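Local coordinates for protein pullulanase (Klebsiella oxytoca, PDB 2YOC) that hydrolyses alpha-1,6-glucosidic linkages in pullulan and related branched glucans and is carried out of the cell by a type 2 secretion system, at residues 471-483 against 535-547. Sequence-based numbering, arbitrary orientation.
With CA (calcium ion), chain L; CA (calcium ion), chain K.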
loop_
_atom_site.group_PDB
_atom_site.type_symbol
_atom_site.label_atom_id
_atom_site.label_comp_id
_atom_site.label_asym_id
_atom_site.label_seq_id
_atom_site.Cartn_x
_atom_site.Cartn_y
_atom_site.Cartn_z
ATOM N N ALA B 471 -16.149 5.992 46.747
ATOM C CA ALA B 471 -16.279 4.989 47.786
ATOM C C ALA B 471 -14.982 4.748 48.565
ATOM O O ALA B 471 -15.027 4.464 49.763
ATOM C CB ALA B 471 -16.753 3.685 47.152
ATOM N N THR B 472 -13.837 4.890 47.879
ATOM C CA THR B 472 -12.468 4.564 48.304
ATOM C C THR B 472 -11.697 5.479 49.289
ATOM O O THR B 472 -10.464 5.368 49.389
ATOM C CB THR B 472 -11.661 4.120 47.086
ATOM O OG1 THR B 472 -11.858 5.062 46.017
ATOM C CG2 THR B 472 -12.054 2.729 46.630
ATOM N N VAL B 473 -12.396 6.335 50.040
ATOM C CA VAL B 473 -11.766 7.137 51.092
ATOM C C VAL B 473 -12.765 7.192 52.247
ATOM O O VAL B 473 -13.928 7.555 52.031
ATOM C CB VAL B 473 -11.258 8.543 50.663
ATOM C CG1 VAL B 473 -10.869 9.401 51.865
ATOM C CG2 VAL B 473 -10.092 8.450 49.691
ATOM N N ASN B 474 -12.324 6.809 53.466
ATOM C CA ASN B 474 -13.181 6.863 54.636
ATOM C C ASN B 474 -13.378 8.327 54.995
ATOM O O ASN B 474 -12.395 9.055 55.206
ATOM C CB ASN B 474 -12.572 6.089 55.795
ATOM C CG ASN B 474 -13.563 5.750 56.889
ATOM O OD1 ASN B 474 -14.298 6.595 57.394
ATOM N ND2 ASN B 474 -13.591 4.501 57.298
ATOM N N GLU B 475 -14.654 8.767 55.000
ATOM C CA GLU B 475 -15.046 10.157 55.279
ATOM C C GLU B 475 -15.025 10.486 56.757
ATOM O O GLU B 475 -15.139 11.656 57.126
ATOM C CB GLU B 475 -16.394 10.531 54.623
ATOM C CG GLU B 475 -16.450 10.260 53.131
ATOM C CD GLU B 475 -17.522 10.988 52.355
ATOM O OE1 GLU B 475 -18.706 10.978 52.762
ATOM O OE2 GLU B 475 -17.180 11.485 51.264
ATOM N N PHE B 476 -14.848 9.463 57.603
ATOM C CA PHE B 476 -14.695 9.638 59.049
ATOM C C PHE B 476 -13.231 9.991 59.274
ATOM O O PHE B 476 -12.346 9.216 58.883
ATOM C CB PHE B 476 -15.089 8.359 59.813
ATOM C CG PHE B 476 -16.567 8.048 59.737
ATOM C CD1 PHE B 476 -17.489 8.784 60.475
ATOM C CD2 PHE B 476 -17.041 7.025 58.919
ATOM C CE1 PHE B 476 -18.859 8.493 60.407
ATOM C CE2 PHE B 476 -18.412 6.729 58.861
ATOM C CZ PHE B 476 -19.310 7.468 59.600
ATOM N N SER B 477 -12.977 11.195 59.811
ATOM C CA SER B 477 -11.624 11.717 60.011
ATOM C C SER B 477 -10.730 10.745 60.800
ATOM O O SER B 477 -9.630 10.388 60.362
ATOM C CB SER B 477 -11.668 13.099 60.670
ATOM O OG SER B 477 -11.924 13.059 62.070
ATOM N N ASP B 478 -11.266 10.268 61.926
ATOM C CA ASP B 478 -10.632 9.365 62.863
ATOM C C ASP B 478 -10.444 7.910 62.436
ATOM O O ASP B 478 -9.915 7.118 63.201
ATOM C CB ASP B 478 -11.246 9.581 64.236
ATOM C CG ASP B 478 -10.839 10.974 64.764
ATOM O OD1 ASP B 478 -10.346 11.817 63.955
ATOM O OD2 ASP B 478 -10.943 11.201 65.977
ATOM N N LYS B 479 -10.802 7.567 61.204
ATOM C CA LYS B 479 -10.524 6.228 60.708
ATOM C C LYS B 479 -9.464 6.361 59.588
ATOM O O LYS B 479 -9.170 5.416 58.845
ATOM C CB LYS B 479 -11.809 5.546 60.220
ATOM C CG LYS B 479 -12.782 5.102 61.322
ATOM C CD LYS B 479 -13.915 4.243 60.739
ATOM C CE LYS B 479 -13.590 2.806 60.356
ATOM N NZ LYS B 479 -14.560 2.263 59.346
ATOM N N VAL B 480 -8.855 7.553 59.522
ATOM C CA VAL B 480 -7.876 7.928 58.505
ATOM C C VAL B 480 -6.632 8.608 59.110
ATOM O O VAL B 480 -6.742 9.329 60.102
ATOM C CB VAL B 480 -8.592 8.815 57.423
ATOM C CG1 VAL B 480 -7.661 9.855 56.792
ATOM C CG2 VAL B 480 -9.259 7.950 56.346
ATOM N N ALA B 481 -5.460 8.396 58.475
ATOM C CA ALA B 481 -4.189 9.016 58.855
ATOM C C ALA B 481 -3.373 9.382 57.610
ATOM O O ALA B 481 -3.198 8.548 56.717
ATOM C CB ALA B 481 -3.394 8.082 59.733
ATOM N N ASP B 482 -2.887 10.627 57.542
ATOM C CA ASP B 482 -2.064 11.072 56.418
ATOM C C ASP B 482 -0.620 11.331 56.852
ATOM O O ASP B 482 -0.339 11.459 58.050
ATOM C CB ASP B 482 -2.682 12.276 55.701
ATOM C CG ASP B 482 -4.062 11.991 55.146
ATOM O OD1 ASP B 482 -4.163 11.200 54.191
ATOM O OD2 ASP B 482 -5.041 12.548 55.684
ATOM N N ILE B 483 0.297 11.368 55.876
ATOM C CA ILE B 483 1.738 11.545 56.068
ATOM C C ILE B 483 2.138 12.783 56.870
ATOM O O ILE B 483 3.173 12.768 57.539
ATOM C CB ILE B 483 2.544 11.378 54.757
ATOM C CG1 ILE B 483 2.226 12.488 53.745
ATOM C CG2 ILE B 483 2.356 9.980 54.161
ATOM C CD1 ILE B 483 3.254 12.679 52.758
ATOM N N THR B 535 2.719 1.717 50.649
ATOM C CA THR B 535 1.664 0.735 50.386
ATOM C C THR B 535 0.696 0.652 51.584
ATOM O O THR B 535 -0.522 0.707 51.396
ATOM C CB THR B 535 2.296 -0.621 50.030
ATOM O OG1 THR B 535 3.239 -0.452 48.972
ATOM C CG2 THR B 535 1.275 -1.666 49.629
ATOM N N LEU B 536 1.254 0.555 52.806
ATOM C CA LEU B 536 0.501 0.481 54.053
ATOM C C LEU B 536 -0.208 1.801 54.325
ATOM O O LEU B 536 -1.380 1.774 54.714
ATOM C CB LEU B 536 1.420 0.144 55.232
ATOM C CG LEU B 536 2.169 -1.185 55.187
ATOM C CD1 LEU B 536 3.412 -1.095 56.002
ATOM C CD2 LEU B 536 1.304 -2.350 55.680
ATOM N N VAL B 537 0.490 2.954 54.118
ATOM C CA VAL B 537 -0.077 4.292 54.342
ATOM C C VAL B 537 -1.327 4.471 53.505
ATOM O O VAL B 537 -2.356 4.923 54.010
ATOM C CB VAL B 537 0.934 5.419 54.057
ATOM C CG1 VAL B 537 0.297 6.794 54.258
ATOM C CG2 VAL B 537 2.164 5.267 54.935
ATOM N N ALA B 538 -1.220 4.070 52.233
ATOM C CA ALA B 538 -2.211 4.156 51.180
ATOM C C ALA B 538 -3.566 3.529 51.483
ATOM O O ALA B 538 -4.553 3.908 50.846
ATOM C CB ALA B 538 -1.639 3.583 49.893
ATOM N N GLN B 539 -3.619 2.569 52.426
ATOM C CA GLN B 539 -4.845 1.877 52.840
ATOM C C GLN B 539 -5.680 2.745 53.787
ATOM O O GLN B 539 -6.889 2.577 53.857
ATOM C CB GLN B 539 -4.501 0.597 53.581
ATOM C CG GLN B 539 -3.595 -0.367 52.843
ATOM C CD GLN B 539 -3.066 -1.444 53.765
ATOM O OE1 GLN B 539 -3.375 -1.521 54.976
ATOM N NE2 GLN B 539 -2.241 -2.305 53.208
ATOM N N THR B 540 -5.029 3.631 54.542
ATOM C CA THR B 540 -5.664 4.496 55.528
ATOM C C THR B 540 -5.498 5.992 55.214
ATOM O O THR B 540 -5.724 6.840 56.097
ATOM C CB THR B 540 -5.094 4.171 56.906
ATOM O OG1 THR B 540 -3.702 4.534 56.954
ATOM C CG2 THR B 540 -5.318 2.719 57.297
ATOM N N ASP B 541 -5.067 6.319 53.972
ATOM C CA ASP B 541 -4.887 7.715 53.579
ATOM C C ASP B 541 -6.212 8.348 53.070
ATOM O O ASP B 541 -7.277 7.695 53.074
ATOM C CB ASP B 541 -3.666 7.908 52.628
ATOM C CG ASP B 541 -3.749 7.407 51.177
ATOM O OD1 ASP B 541 -4.808 6.848 50.784
ATOM O OD2 ASP B 541 -2.745 7.556 50.438
ATOM N N SER B 542 -6.137 9.631 52.684
ATOM C CA SER B 542 -7.230 10.422 52.138
ATOM C C SER B 542 -7.066 10.515 50.600
ATOM O O SER B 542 -7.870 11.164 49.892
ATOM C CB SER B 542 -7.202 11.807 52.770
ATOM O OG SER B 542 -7.467 11.753 54.161
ATOM N N TYR B 543 -6.023 9.818 50.092
ATOM C CA TYR B 543 -5.643 9.822 48.687
ATOM C C TYR B 543 -6.140 8.671 47.817
ATOM O O TYR B 543 -5.715 7.525 47.962
ATOM C CB TYR B 543 -4.120 10.013 48.511
ATOM C CG TYR B 543 -3.775 10.482 47.122
ATOM C CD1 TYR B 543 -3.771 9.595 46.045
ATOM C CD2 TYR B 543 -3.521 11.823 46.865
ATOM C CE1 TYR B 543 -3.544 10.039 44.742
ATOM C CE2 TYR B 543 -3.287 12.278 45.567
ATOM C CZ TYR B 543 -3.296 11.382 44.508
ATOM O OH TYR B 543 -3.073 11.827 43.226
ATOM N N ASN B 544 -6.967 9.021 46.851
ATOM C CA ASN B 544 -7.437 8.158 45.787
ATOM C C ASN B 544 -7.879 9.083 44.674
ATOM O O ASN B 544 -8.317 10.203 44.958
ATOM C CB ASN B 544 -8.564 7.215 46.191
ATOM C CG ASN B 544 -8.752 6.130 45.156
ATOM O OD1 ASN B 544 -9.167 6.371 44.017
ATOM N ND2 ASN B 544 -8.363 4.919 45.477
ATOM N N TRP B 545 -7.707 8.650 43.405
ATOM C CA TRP B 545 -8.159 9.426 42.254
ATOM C C TRP B 545 -9.690 9.547 42.352
ATOM O O TRP B 545 -10.232 10.656 42.246
ATOM C CB TRP B 545 -7.768 8.716 40.972
ATOM C CG TRP B 545 -6.316 8.805 40.611
ATOM C CD1 TRP B 545 -5.375 9.644 41.139
ATOM C CD2 TRP B 545 -5.665 8.085 39.555
ATOM N NE1 TRP B 545 -4.159 9.451 40.514
ATOM C CE2 TRP B 545 -4.312 8.504 39.531
ATOM C CE3 TRP B 545 -6.085 7.089 38.653
ATOM C CZ2 TRP B 545 -3.380 7.967 38.631
ATOM C CZ3 TRP B 545 -5.153 6.535 37.785
ATOM C CH2 TRP B 545 -3.824 6.985 37.765
ATOM N N GLY B 546 -10.340 8.411 42.655
ATOM C CA GLY B 546 -11.768 8.319 42.928
ATOM C C GLY B 546 -12.619 7.657 41.877
ATOM O O GLY B 546 -13.836 7.835 41.897
ATOM N N TYR B 547 -12.014 6.878 40.964
ATOM C CA TYR B 547 -12.738 6.185 39.886
ATOM C C TYR B 547 -13.455 4.919 40.439
ATOM O O TYR B 547 -13.296 3.797 39.929
ATOM C CB TYR B 547 -11.770 5.886 38.723
ATOM C CG TYR B 547 -11.209 7.128 38.043
ATOM C CD1 TYR B 547 -11.862 7.708 36.964
ATOM C CD2 TYR B 547 -9.995 7.690 38.447
ATOM C CE1 TYR B 547 -11.341 8.830 36.320
ATOM C CE2 TYR B 547 -9.467 8.821 37.810
ATOM C CZ TYR B 547 -10.141 9.381 36.743
ATOM O OH TYR B 547 -9.656 10.509 36.135
HETATM CA CA CA L . -6.735 5.283 49.859
HETATM CA CA CA K . -17.477 9.163 49.797
#
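V537, on helix 529-537, meets I483 first. Its CG1 lies 3.8 Å from I483 CG2, and the two side chains cross at about a right angle. A type I beta turn runs from V537 to T540. T540 N and T540 OG1 both bond to V537 O, from the same face of its carbonyl plane. The T540 carbonyl points back across the contact: A481 N donates to T540 O at 2.9 Å. D541 turns its carboxylate to a calcium ion, with OD1 2.6 Å from the metal; A538 O binds the same ion. S542 is gripped twice by the D482 carboxylate. S542 N reaches D482 OD1 at 2.9 Å, and S542 OG donates to D482 OD2 at 3.0 Å. Each oxygen uses its syn lone pair, so the two bonds together fix the carboxylate's rotation. V473 lays CG2 against S542 O and, at 4.0 Å, N544 CB. N544 OD1 accepts from G546 N in an Asx turn, while T472 OG1 packs 3.4 Å from N544 CG and bonds instead to D548. In 471-483, E475 binds a second calcium ion with D469, L470 and E556. The contact belongs largely to the pullulanase Ins domain. It joins the two ends of an insertion between barrel strands 461-464 and 586-591; 51 residues, about half helical, separate the segments. Segment 471-483 follows strand 468-470 and leads to helix 487-493, which packs on A481 and T540. Helix 512-520 packs on I483 and V537, and helix 883-886 touches I483 and Y543.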